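Local coordinates for regulatory protein SWI6 (Saccharomyces cerevisiae, PDB 1SW6) that acts with SWI4 or MBP1 as a subunit of SBF and MBF in cell-cycle-dependent transcription, this chain being its ankyrin-repeat domain, at residues Leu121-Ile125 / His153-Tyr159; Met163-Leu168 / Cys193-Ser199; Pro26-Phe30 / Asp188-Pro192; Ile204-Ile208 / Tyr224-Leu228. All blocks are in the same frame, centred on the assembly; numbering follows the deposited sequence.

How the interactions relate
Interactions 2 and 4 lie in the interior of the ankyrin stack, interaction 3 is partly buried, and interaction 1 is a surface meeting of two loops. The chemistry follows: 4 is purely apolar, 2 joins a backbone hydrogen bond and bridging waters to a leucine-cysteine patch, 3 is largely apolar and aromatic with waters, and 1 sets a leucine and an asparagine against a loop backbone, again with water. Arg157 of interaction 1 reaches interaction 3, its NH2 3.0 Å from Phe30 O. Interactions 2 and 3 meet at the end of helix 183-190, where Leu190 packs on Cys167 and Leu168. Strand 196-197 of interaction 2 leads into helix 204-212 of interaction 4.

Interaction 1: residues Leu121-Ile125 / His153-Tyr159; sequences LNLNI and HGSNRLY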
loop_
_atom_site.group_PDB
_atom_site.type_symbol
_atom_site.label_atom_id
_atom_site.label_comp_id
_atom_site.label_asym_id
_atom_site.label_seq_id
_atom_site.Cartn_x
_atom_site.Cartn_y
_atom_site.Cartn_z
ATOM N N LEU A 121 22.728 -9.379 8.202
ATOM C CA LEU A 121 21.280 -9.204 8.141
ATOM C C LEU A 121 20.775 -8.378 9.315
ATOM O O LEU A 121 20.978 -8.741 10.472
ATOM C CB LEU A 121 20.569 -10.554 8.149
ATOM C CG LEU A 121 19.043 -10.425 8.080
ATOM C CD1 LEU A 121 18.659 -9.721 6.782
ATOM C CD2 LEU A 121 18.394 -11.797 8.152
ATOM N N ASN A 122 20.106 -7.272 9.008
ATOM C CA ASN A 122 19.567 -6.377 10.027
ATOM C C ASN A 122 18.072 -6.229 9.752
ATOM O O ASN A 122 17.689 -5.666 8.730
ATOM C CB ASN A 122 20.257 -5.018 9.923
ATOM C CG ASN A 122 19.932 -4.103 11.083
ATOM O OD1 ASN A 122 18.774 -3.964 11.482
ATOM N ND2 ASN A 122 20.958 -3.457 11.625
ATOM N N LEU A 123 17.234 -6.730 10.661
ATOM C CA LEU A 123 15.780 -6.673 10.488
ATOM C C LEU A 123 15.130 -5.349 10.853
ATOM O O LEU A 123 13.949 -5.142 10.579
ATOM C CB LEU A 123 15.109 -7.771 11.316
ATOM C CG LEU A 123 15.559 -9.210 11.085
ATOM C CD1 LEU A 123 14.900 -10.105 12.112
ATOM C CD2 LEU A 123 15.207 -9.635 9.671
ATOM N N ASN A 124 15.896 -4.450 11.459
ATOM C CA ASN A 124 15.349 -3.174 11.886
ATOM C C ASN A 124 15.753 -1.988 11.005
ATOM O O ASN A 124 16.328 -0.998 11.477
ATOM C CB ASN A 124 15.740 -2.947 13.350
ATOM C CG ASN A 124 15.245 -4.073 14.258
ATOM O OD1 ASN A 124 16.020 -4.686 14.992
ATOM N ND2 ASN A 124 13.944 -4.349 14.202
ATOM N N ILE A 125 15.419 -2.105 9.722
ATOM C CA ILE A 125 15.715 -1.089 8.718
ATOM C C ILE A 125 14.448 -0.768 7.929
ATOM O O ILE A 125 13.714 -1.671 7.530
ATOM C CB ILE A 125 16.754 -1.607 7.692
ATOM C CG1 ILE A 125 18.047 -2.005 8.399
ATOM C CG2 ILE A 125 17.002 -0.557 6.619
ATOM C CD1 ILE A 125 19.057 -2.659 7.477
ATOM N N HIS A 153 13.438 -13.386 16.180
ATOM C CA HIS A 153 14.773 -13.137 15.665
ATOM C C HIS A 153 15.317 -11.724 15.822
ATOM O O HIS A 153 16.309 -11.369 15.186
ATOM C CB HIS A 153 14.849 -13.584 14.207
ATOM C CG HIS A 153 14.949 -15.069 14.055
ATOM N ND1 HIS A 153 16.156 -15.723 13.939
ATOM C CD2 HIS A 153 13.999 -16.035 14.084
ATOM C CE1 HIS A 153 15.946 -17.028 13.905
ATOM N NE2 HIS A 153 14.646 -17.244 13.993
ATOM N N GLY A 154 14.675 -10.916 16.665
ATOM C CA GLY A 154 15.180 -9.573 16.899
ATOM C C GLY A 154 14.416 -8.367 16.397
ATOM O O GLY A 154 14.735 -7.246 16.787
ATOM N N SER A 155 13.427 -8.564 15.535
ATOM C CA SER A 155 12.677 -7.425 15.036
ATOM C C SER A 155 12.107 -6.609 16.193
ATOM O O SER A 155 11.397 -7.140 17.052
ATOM C CB SER A 155 11.545 -7.890 14.121
ATOM O OG SER A 155 12.060 -8.462 12.935
ATOM N N ASN A 156 12.429 -5.320 16.204
ATOM C CA ASN A 156 11.960 -4.404 17.236
ATOM C C ASN A 156 10.515 -4.038 16.908
ATOM O O ASN A 156 10.219 -3.493 15.839
ATOM C CB ASN A 156 12.828 -3.148 17.245
ATOM C CG ASN A 156 12.521 -2.229 18.406
ATOM O OD1 ASN A 156 11.358 -1.950 18.706
ATOM N ND2 ASN A 156 13.572 -1.736 19.062
ATOM N N ARG A 157 9.613 -4.332 17.833
ATOM C CA ARG A 157 8.198 -4.070 17.625
ATOM C C ARG A 157 7.776 -2.641 17.932
ATOM O O ARG A 157 6.650 -2.248 17.639
ATOM C CB ARG A 157 7.389 -5.040 18.485
ATOM C CG ARG A 157 7.714 -6.495 18.200
ATOM C CD ARG A 157 7.249 -7.405 19.321
ATOM N NE ARG A 157 7.965 -7.140 20.567
ATOM C CZ ARG A 157 7.845 -7.874 21.666
ATOM N NH1 ARG A 157 7.031 -8.925 21.676
ATOM N NH2 ARG A 157 8.544 -7.564 22.753
ATOM N N LEU A 158 8.677 -1.853 18.503
ATOM C CA LEU A 158 8.327 -0.488 18.876
ATOM C C LEU A 158 8.531 0.602 17.822
ATOM O O LEU A 158 8.102 1.737 18.022
ATOM C CB LEU A 158 9.082 -0.104 20.156
ATOM C CG LEU A 158 8.902 -0.995 21.396
ATOM C CD1 LEU A 158 9.520 -0.298 22.606
ATOM C CD2 LEU A 158 7.423 -1.249 21.658
ATOM N N TYR A 159 9.172 0.267 16.706
ATOM C CA TYR A 159 9.434 1.262 15.667
ATOM C C TYR A 159 8.207 1.787 14.936
ATOM O O TYR A 159 7.391 1.019 14.434
ATOM C CB TYR A 159 10.418 0.707 14.630
ATOM C CG TYR A 159 11.858 0.658 15.090
ATOM C CD1 TYR A 159 12.485 1.795 15.594
ATOM C CD2 TYR A 159 12.601 -0.511 14.988
ATOM C CE1 TYR A 159 13.815 1.767 15.986
ATOM C CE2 TYR A 159 13.934 -0.548 15.376
ATOM C CZ TYR A 159 14.530 0.592 15.871
ATOM O OH TYR A 159 15.844 0.566 16.263
HETATM O O HOH W 1 11.180 -5.563 11.460
#
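What stands out here is that two loops, with no helix or strand in either, meet while each is folded on itself by an Asx turn. Asn122 OD1 takes the amide hydrogen of Asn124 N at 2.9 Å, and Asn156 OD1 does the same for Leu158 N at 2.7 Å. The second loop starts where helix 144-152 stops in a Schellman motif. Gly154 is its C-prime residue, with a positive phi at which a CB would be jammed against the carbonyl O of His153; such a glycine is the usual end of the second helix of an ankyrin repeat, here the first.

The backbones come closest at Leu123 and Ser155, whose CA atoms are 5.6 Å apart. Leu123 points across the gap, its CD1 lying 3.4 Å from Ser155 OG and 3.6 Å from His153 O. Asn124 lays its side chain along the backbone of Gly154 to Asn156, while its CB rests 3.6 Å from Tyr159 CE2. Water 1 donates to Leu123 O at 2.9 Å and makes a weak bond of 3.4 Å with Ser155 OG. Further along, Arg157 turns away to a salt bridge with Asp33. At 265 Å² this is a modest, partly exposed contact: one leucine and one asparagine side chain lie on a loop backbone, and solvent takes part in the join.

Interaction 2: residues Met163-Leu168 / Cys193-Ser199; sequences MGESCL and CLILEDS
The two backbones run in opposite directions, with CA atoms 4.2 Å apart at Gly164-Asp198 and 6.1 Å at Leu168-Cys193. Gly164 (phi/psi 83/13) has no room for a CB beside Ser199 N. Ser166 is the N-cap of helix 167-173; Cys193 to Leu196 form a turn, closed by Leu196 N to Cys193 O at 2.9 Å. Ser199 N donates to Met163 O (3.1 Å), and Asp198 CA makes a CA-H...O contact with Gly164 O (3.3 Å).

Asp198 (p) sets CB 3.2 Å from Gly164 O; its OD2 takes the amides of Met200 and Arg202. Water 2 donates to Asp198 OD1 (3.0 Å), which also bonds to His207 NE2, and to Glu165 OE2 (2.9 Å); Glu165 OE1 forms salt bridges with Lys170 and Lys173. Leu168 (t) packs CB on Cys193 CB and CD2 on Leu194 CD2, both at 3.5 Å. Cys167 SG lies 3.8 Å from Cys193 SG, without a disulfide. This patch is the second repeat's interior; the Gly164-Asp198 end is the side-by-side seating of successive ankyrin finger loops.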
loop_
_atom_site.group_PDB
_atom_site.type_symbol
_atom_site.label_atom_id
_atom_site.label_comp_id
_atom_site.label_asym_id
_atom_site.label_seq_id
_atom_site.Cartn_x
_atom_site.Cartn_y
_atom_site.Cartn_z
ATOM N N MET A 163 5.102 8.188 10.044
ATOM C CA MET A 163 3.958 8.829 10.678
ATOM C C MET A 163 3.945 8.458 12.162
ATOM O O MET A 163 3.098 8.922 12.919
ATOM C CB MET A 163 2.665 8.352 10.023
ATOM C CG MET A 163 2.486 8.831 8.603
ATOM S SD MET A 163 2.191 10.600 8.619
ATOM C CE MET A 163 0.388 10.620 8.979
ATOM N N GLY A 164 4.889 7.612 12.564
ATOM C CA GLY A 164 4.956 7.180 13.950
ATOM C C GLY A 164 3.991 6.031 14.201
ATOM O O GLY A 164 3.693 5.673 15.344
ATOM N N GLU A 165 3.490 5.452 13.117
ATOM C CA GLU A 165 2.568 4.334 13.218
ATOM C C GLU A 165 3.321 3.029 13.422
ATOM O O GLU A 165 4.260 2.721 12.687
ATOM C CB GLU A 165 1.687 4.286 11.968
ATOM C CG GLU A 165 0.638 5.385 12.004
ATOM C CD GLU A 165 -0.212 5.479 10.750
ATOM O OE1 GLU A 165 -0.248 4.509 9.947
ATOM O OE2 GLU A 165 -0.864 6.539 10.587
ATOM N N SER A 166 2.919 2.277 14.440
ATOM C CA SER A 166 3.558 0.997 14.766
ATOM C C SER A 166 3.061 -0.109 13.846
ATOM O O SER A 166 2.152 0.104 13.055
ATOM C CB SER A 166 3.243 0.608 16.206
ATOM O OG SER A 166 1.859 0.329 16.331
ATOM N N CYS A 167 3.651 -1.293 13.961
ATOM C CA CYS A 167 3.233 -2.412 13.128
ATOM C C CYS A 167 1.844 -2.894 13.517
ATOM O O CYS A 167 1.077 -3.325 12.663
ATOM C CB CYS A 167 4.242 -3.573 13.203
ATOM S SG CYS A 167 4.582 -4.204 14.854
ATOM N N LEU A 168 1.508 -2.821 14.800
ATOM C CA LEU A 168 0.184 -3.247 15.234
ATOM C C LEU A 168 -0.866 -2.305 14.636
ATOM O O LEU A 168 -1.979 -2.720 14.333
ATOM C CB LEU A 168 0.091 -3.262 16.761
ATOM C CG LEU A 168 -1.293 -3.655 17.287
ATOM C CD1 LEU A 168 -1.577 -5.102 16.925
ATOM C CD2 LEU A 168 -1.360 -3.450 18.807
ATOM N N CYS A 193 2.971 -2.920 21.501
ATOM C CA CYS A 193 2.585 -1.775 20.677
ATOM C C CYS A 193 1.342 -1.063 21.209
ATOM O O CYS A 193 1.104 0.096 20.896
ATOM C CB CYS A 193 2.311 -2.215 19.232
ATOM S SG CYS A 193 3.687 -3.049 18.396
ATOM N N LEU A 194 0.545 -1.761 22.008
ATOM C CA LEU A 194 -0.671 -1.170 22.558
ATOM C C LEU A 194 -0.414 0.108 23.350
ATOM O O LEU A 194 -1.309 0.934 23.494
ATOM C CB LEU A 194 -1.384 -2.169 23.467
ATOM C CG LEU A 194 -1.944 -3.404 22.778
ATOM C CD1 LEU A 194 -2.490 -4.368 23.823
ATOM C CD2 LEU A 194 -3.039 -2.971 21.802
ATOM N N ILE A 195 0.796 0.279 23.872
ATOM C CA ILE A 195 1.073 1.484 24.651
ATOM C C ILE A 195 1.664 2.619 23.823
ATOM O O ILE A 195 1.967 3.688 24.354
ATOM C CB ILE A 195 2.027 1.192 25.826
ATOM C CG1 ILE A 195 3.448 0.966 25.308
ATOM C CG2 ILE A 195 1.521 -0.018 26.608
ATOM C CD1 ILE A 195 4.490 0.960 26.401
ATOM N N LEU A 196 1.796 2.401 22.518
ATOM C CA LEU A 196 2.369 3.400 21.623
ATOM C C LEU A 196 1.369 4.362 20.956
ATOM O O LEU A 196 0.283 3.960 20.541
ATOM C CB LEU A 196 3.172 2.688 20.526
ATOM C CG LEU A 196 4.222 1.665 20.963
ATOM C CD1 LEU A 196 4.850 0.985 19.733
ATOM C CD2 LEU A 196 5.285 2.376 21.789
ATOM N N GLU A 197 1.756 5.636 20.854
ATOM C CA GLU A 197 0.948 6.655 20.181
ATOM C C GLU A 197 1.801 7.161 19.016
ATOM O O GLU A 197 3.026 7.170 19.106
ATOM C CB GLU A 197 0.613 7.826 21.117
ATOM C CG GLU A 197 1.819 8.579 21.660
ATOM C CD GLU A 197 1.427 9.720 22.589
ATOM O OE1 GLU A 197 2.324 10.454 23.056
ATOM O OE2 GLU A 197 0.218 9.887 22.853
ATOM N N ASP A 198 1.166 7.570 17.923
ATOM C CA ASP A 198 1.915 8.046 16.768
ATOM C C ASP A 198 2.187 9.553 16.817
ATOM O O ASP A 198 1.969 10.203 17.843
ATOM C CB ASP A 198 1.177 7.658 15.478
ATOM C CG ASP A 198 -0.182 8.316 15.352
ATOM O OD1 ASP A 198 -0.959 7.890 14.470
ATOM O OD2 ASP A 198 -0.473 9.267 16.111
ATOM N N SER A 199 2.669 10.105 15.707
ATOM C CA SER A 199 2.988 11.524 15.639
ATOM C C SER A 199 1.785 12.444 15.843
ATOM O O SER A 199 1.944 13.654 15.989
ATOM C CB SER A 199 3.664 11.833 14.305
ATOM O OG SER A 199 4.873 11.102 14.201
HETATM O O HOH W 2 -1.813 9.034 11.821
HETATM O O HOH W 3 0.268 1.306 18.493
#

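Interaction 3: residues Pro26-Phe30 / Asp188-Pro192; sequences PIITF and DYLYP
Strand 27-29 lies against the C-terminal part of helix 183-190 and the residues that follow, with CA-CA distances of 5.8 Å for Ile27-Asp188 and 7.2 Å for Thr29-Tyr189. Ile27 and Ile28 are both mt. Ile27 places CG2 3.8 Å from Asp188 O and 4.3 Å from Tyr191 CE2; Ile28 sends CD1 to 3.6 Å from Tyr189 OH. Thr29 is p, with CG2 3.5 Å from Tyr191 OH. The two tyrosines diverge: Tyr189 (chi1 -70°, m) lays its ring crosswise to the strand, whereas Tyr191 (chi1 68°, p) has its CA-to-CB bond toward the strand and its ring beside Ile27 CG2. Phe30 (m) swings its ring so that CE1 meets Tyr189 CE2 at 3.7 Å. Asp188 is m, its OD1 held by Trp231 and Arg238.

Three waters fill the seam. Water 4 donates to Asp188 OD2 (3.1 Å) and weakly to Pro26 O (3.4 Å). Water 5 donates to Ile28 O (2.6 Å) and Asp188 O (2.7 Å). Water 6 accepts from Phe30 N (2.9 Å) and donates to Tyr191 OH (2.8 Å), which also bonds to Asp260. The N-terminal strand, paired in parallel with strand 240-242, thus docks without a direct hydrogen bond: apolar side chains set the fit, and water reconciles the facing carbonyls.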
loop_
_atom_site.group_PDB
_atom_site.type_symbol
_atom_site.label_atom_id
_atom_site.label_comp_id
_atom_site.label_asym_id
_atom_site.label_seq_id
_atom_site.Cartn_x
_atom_site.Cartn_y
_atom_site.Cartn_z
ATOM N N PRO A 26 -0.383 -20.342 26.593
ATOM C CA PRO A 26 0.533 -19.385 27.215
ATOM C C PRO A 26 0.990 -18.280 26.264
ATOM O O PRO A 26 0.964 -18.435 25.042
ATOM C CB PRO A 26 1.688 -20.271 27.662
ATOM C CG PRO A 26 1.777 -21.239 26.542
ATOM C CD PRO A 26 0.316 -21.608 26.301
ATOM N N ILE A 27 1.401 -17.164 26.849
ATOM C CA ILE A 27 1.891 -16.026 26.091
ATOM C C ILE A 27 3.413 -16.120 26.067
ATOM O O ILE A 27 4.067 -16.013 27.104
ATOM C CB ILE A 27 1.488 -14.702 26.764
ATOM C CG1 ILE A 27 -0.036 -14.622 26.885
ATOM C CG2 ILE A 27 2.037 -13.528 25.977
ATOM C CD1 ILE A 27 -0.531 -13.378 27.611
ATOM N N ILE A 28 3.977 -16.345 24.887
ATOM C CA ILE A 28 5.424 -16.436 24.747
ATOM C C ILE A 28 5.946 -15.008 24.642
ATOM O O ILE A 28 5.530 -14.249 23.766
ATOM C CB ILE A 28 5.771 -17.239 23.501
ATOM C CG1 ILE A 28 5.037 -18.582 23.562
ATOM C CG2 ILE A 28 7.275 -17.453 23.409
ATOM C CD1 ILE A 28 5.218 -19.438 22.329
ATOM N N THR A 29 6.858 -14.639 25.531
ATOM C CA THR A 29 7.369 -13.277 25.557
ATOM C C THR A 29 8.809 -13.066 25.095
ATOM O O THR A 29 9.616 -13.990 25.109
ATOM C CB THR A 29 7.224 -12.705 26.972
ATOM O OG1 THR A 29 7.897 -13.567 27.903
ATOM C CG2 THR A 29 5.746 -12.623 27.365
ATOM N N PHE A 30 9.109 -11.835 24.684
ATOM C CA PHE A 30 10.440 -11.447 24.224
ATOM C C PHE A 30 10.744 -10.054 24.777
ATOM O O PHE A 30 9.834 -9.229 24.923
ATOM C CB PHE A 30 10.497 -11.423 22.692
ATOM C CG PHE A 30 10.022 -12.696 22.045
ATOM C CD1 PHE A 30 8.663 -12.962 21.913
ATOM C CD2 PHE A 30 10.936 -13.642 21.586
ATOM C CE1 PHE A 30 8.219 -14.149 21.338
ATOM C CE2 PHE A 30 10.505 -14.840 21.006
ATOM C CZ PHE A 30 9.142 -15.095 20.883
ATOM N N ASP A 188 -0.770 -11.593 21.161
ATOM C CA ASP A 188 0.181 -12.257 22.061
ATOM C C ASP A 188 1.614 -11.852 21.745
ATOM O O ASP A 188 2.469 -11.818 22.642
ATOM C CB ASP A 188 0.063 -13.787 21.992
ATOM C CG ASP A 188 -1.197 -14.311 22.663
ATOM O OD1 ASP A 188 -1.895 -13.524 23.358
ATOM O OD2 ASP A 188 -1.483 -15.516 22.497
ATOM N N TYR A 189 1.874 -11.540 20.477
ATOM C CA TYR A 189 3.209 -11.122 20.049
ATOM C C TYR A 189 3.385 -9.610 19.864
ATOM O O TYR A 189 4.518 -9.123 19.895
ATOM C CB TYR A 189 3.603 -11.821 18.744
ATOM C CG TYR A 189 3.856 -13.295 18.904
ATOM C CD1 TYR A 189 2.797 -14.190 19.054
ATOM C CD2 TYR A 189 5.159 -13.796 18.950
ATOM C CE1 TYR A 189 3.023 -15.550 19.248
ATOM C CE2 TYR A 189 5.402 -15.153 19.144
ATOM C CZ TYR A 189 4.327 -16.026 19.293
ATOM O OH TYR A 189 4.559 -17.370 19.493
ATOM N N LEU A 190 2.293 -8.865 19.686
ATOM C CA LEU A 190 2.430 -7.416 19.474
ATOM C C LEU A 190 1.822 -6.498 20.534
ATOM O O LEU A 190 1.758 -5.293 20.324
ATOM C CB LEU A 190 1.876 -7.009 18.092
ATOM C CG LEU A 190 2.424 -7.676 16.815
ATOM C CD1 LEU A 190 1.972 -6.880 15.587
ATOM C CD2 LEU A 190 3.953 -7.724 16.844
ATOM N N TYR A 191 1.399 -7.054 21.672
ATOM C CA TYR A 191 0.810 -6.245 22.744
ATOM C C TYR A 191 1.686 -5.067 23.185
ATOM O O TYR A 191 1.164 -4.044 23.635
ATOM C CB TYR A 191 0.468 -7.123 23.964
ATOM C CG TYR A 191 1.671 -7.691 24.688
ATOM C CD1 TYR A 191 2.420 -6.907 25.565
ATOM C CD2 TYR A 191 2.084 -8.995 24.457
ATOM C CE1 TYR A 191 3.565 -7.412 26.189
ATOM C CE2 TYR A 191 3.218 -9.512 25.069
ATOM C CZ TYR A 191 3.957 -8.717 25.933
ATOM O OH TYR A 191 5.089 -9.241 26.532
ATOM N N PRO A 192 3.027 -5.189 23.076
ATOM C CA PRO A 192 3.822 -4.034 23.506
ATOM C C PRO A 192 3.455 -2.766 22.734
ATOM O O PRO A 192 3.608 -1.668 23.250
ATOM C CB PRO A 192 5.259 -4.479 23.234
ATOM C CG PRO A 192 5.193 -5.977 23.449
ATOM C CD PRO A 192 3.900 -6.341 22.765
HETATM O O HOH W 4 1.098 -17.126 21.910
HETATM O O HOH W 5 5.143 -11.778 22.962
HETATM O O HOH W 6 6.750 -10.119 24.458
#

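Interaction 4: residues Ile204-Ile208 / Tyr224-Leu228; sequences ILHHI and YLDIL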
loop_
_atom_site.group_PDB
_atom_site.type_symbol
_atom_site.label_atom_id
_atom_site.label_comp_id
_atom_site.label_asym_id
_atom_site.label_seq_id
_atom_site.Cartn_x
_atom_site.Cartn_y
_atom_site.Cartn_z
ATOM N N ILE A 204 -3.943 3.017 19.381
ATOM C CA ILE A 204 -4.456 1.940 18.554
ATOM C C ILE A 204 -5.977 2.074 18.431
ATOM O O ILE A 204 -6.553 1.733 17.397
ATOM C CB ILE A 204 -4.094 0.553 19.142
ATOM C CG1 ILE A 204 -4.546 -0.550 18.181
ATOM C CG2 ILE A 204 -4.737 0.366 20.494
ATOM C CD1 ILE A 204 -3.707 -0.594 16.899
ATOM N N LEU A 205 -6.628 2.582 19.478
ATOM C CA LEU A 205 -8.082 2.752 19.434
ATOM C C LEU A 205 -8.486 3.838 18.462
ATOM O O LEU A 205 -9.519 3.739 17.821
ATOM C CB LEU A 205 -8.659 3.095 20.810
ATOM C CG LEU A 205 -8.692 1.976 21.847
ATOM C CD1 LEU A 205 -9.475 2.438 23.087
ATOM C CD2 LEU A 205 -9.350 0.741 21.225
ATOM N N HIS A 206 -7.685 4.890 18.357
ATOM C CA HIS A 206 -8.030 5.965 17.432
ATOM C C HIS A 206 -8.028 5.404 16.023
ATOM O O HIS A 206 -8.915 5.699 15.233
ATOM C CB HIS A 206 -7.023 7.115 17.509
ATOM C CG HIS A 206 -7.255 8.053 18.650
ATOM N ND1 HIS A 206 -6.468 8.059 19.780
ATOM C CD2 HIS A 206 -8.176 9.033 18.825
ATOM C CE1 HIS A 206 -6.889 9.003 20.601
ATOM N NE2 HIS A 206 -7.924 9.609 20.046
ATOM N N HIS A 207 -7.028 4.584 15.719
ATOM C CA HIS A 207 -6.907 4.000 14.394
ATOM C C HIS A 207 -8.015 3.006 14.079
ATOM O O HIS A 207 -8.489 2.961 12.942
ATOM C CB HIS A 207 -5.526 3.343 14.226
ATOM C CG HIS A 207 -4.401 4.327 14.116
ATOM N ND1 HIS A 207 -4.216 5.128 13.006
ATOM C CD2 HIS A 207 -3.419 4.663 14.987
ATOM C CE1 HIS A 207 -3.171 5.913 13.202
ATOM N NE2 HIS A 207 -2.669 5.651 14.395
ATOM N N ILE A 208 -8.439 2.220 15.069
ATOM C CA ILE A 208 -9.509 1.249 14.849
ATOM C C ILE A 208 -10.746 2.026 14.403
ATOM O O ILE A 208 -11.371 1.714 13.385
ATOM C CB ILE A 208 -9.842 0.452 16.139
ATOM C CG1 ILE A 208 -8.673 -0.478 16.500
ATOM C CG2 ILE A 208 -11.136 -0.337 15.941
ATOM C CD1 ILE A 208 -8.936 -1.381 17.674
ATOM N N TYR A 224 -11.956 -5.835 15.695
ATOM C CA TYR A 224 -10.693 -5.463 16.326
ATOM C C TYR A 224 -10.911 -4.906 17.733
ATOM O O TYR A 224 -10.227 -5.297 18.690
ATOM C CB TYR A 224 -9.957 -4.434 15.448
ATOM C CG TYR A 224 -9.445 -4.997 14.132
ATOM C CD1 TYR A 224 -9.318 -4.185 13.014
ATOM C CD2 TYR A 224 -9.071 -6.345 14.014
ATOM C CE1 TYR A 224 -8.832 -4.689 11.791
ATOM C CE2 TYR A 224 -8.587 -6.867 12.797
ATOM C CZ TYR A 224 -8.475 -6.030 11.692
ATOM O OH TYR A 224 -8.039 -6.526 10.482
ATOM N N LEU A 225 -11.880 -4.008 17.857
ATOM C CA LEU A 225 -12.201 -3.402 19.144
ATOM C C LEU A 225 -12.605 -4.440 20.182
ATOM O O LEU A 225 -12.068 -4.443 21.293
ATOM C CB LEU A 225 -13.324 -2.380 18.985
ATOM C CG LEU A 225 -13.886 -1.789 20.286
ATOM C CD1 LEU A 225 -12.751 -1.176 21.110
ATOM C CD2 LEU A 225 -14.929 -0.733 19.963
ATOM N N ASP A 226 -13.538 -5.322 19.830
ATOM C CA ASP A 226 -13.995 -6.335 20.783
ATOM C C ASP A 226 -12.912 -7.352 21.124
ATOM O O ASP A 226 -12.774 -7.733 22.277
ATOM C CB ASP A 226 -15.248 -7.054 20.268
ATOM C CG ASP A 226 -16.460 -6.136 20.189
ATOM O OD1 ASP A 226 -16.520 -5.142 20.949
ATOM O OD2 ASP A 226 -17.361 -6.411 19.371
ATOM N N ILE A 227 -12.148 -7.791 20.129
ATOM C CA ILE A 227 -11.068 -8.743 20.382
ATOM C C ILE A 227 -10.037 -8.129 21.326
ATOM O O ILE A 227 -9.533 -8.799 22.219
ATOM C CB ILE A 227 -10.329 -9.161 19.075
ATOM C CG1 ILE A 227 -11.200 -10.112 18.254
ATOM C CG2 ILE A 227 -9.005 -9.834 19.411
ATOM C CD1 ILE A 227 -11.588 -11.370 18.998
ATOM N N LEU A 228 -9.722 -6.850 21.124
ATOM C CA LEU A 228 -8.752 -6.171 21.978
ATOM C C LEU A 228 -9.222 -6.126 23.443
ATOM O O LEU A 228 -8.450 -6.429 24.360
ATOM C CB LEU A 228 -8.510 -4.743 21.466
ATOM C CG LEU A 228 -7.593 -3.847 22.314
ATOM C CD1 LEU A 228 -6.329 -4.602 22.678
ATOM C CD2 LEU A 228 -7.240 -2.585 21.550
#
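Leu228 and Ile208 are the bumps that make this interface, each reaching between three residues of the opposite helix. Leu228 CD2 is the tip that settles among Ile204, Leu205 and Ile208: it lies 4.0 Å from Ile204 CG2, 4.0 Å from Leu205 CD2 and 4.4 Å from Ile208 CD1. In return Ile208 pushes its CD1 into the dip between Tyr224, Leu225 and Leu228, 3.9 Å from Tyr224 CB and 3.9 Å from Leu225 N, so it rests against backbone as well as side chain. Leu205 leans in from the flank, with CD2 3.9 Å from Leu225 CD1. On the other flank the Tyr224 ring leads away from the contact, its OH bonding to Ser174 O.

The short axes lie 10.8 Å apart at 150°, roughly antiparallel, and the nearest CA pair is Ile208-Leu225 at 6.9 Å. No polar atoms bond across the gap, and all six touching residues are buried. His206 and His207 face elsewhere, His206 reaching Asp284 O in the direction of the fourth repeat and His207 reaching Asp198. Ile204 to His206 follow Thr203 in the Thr-X-Leu-His pattern that opens the first helix of an ankyrin repeat; the pairing is the antiparallel helix-turn-helix of that fold, here in the third repeat with a long second helix, 218-234.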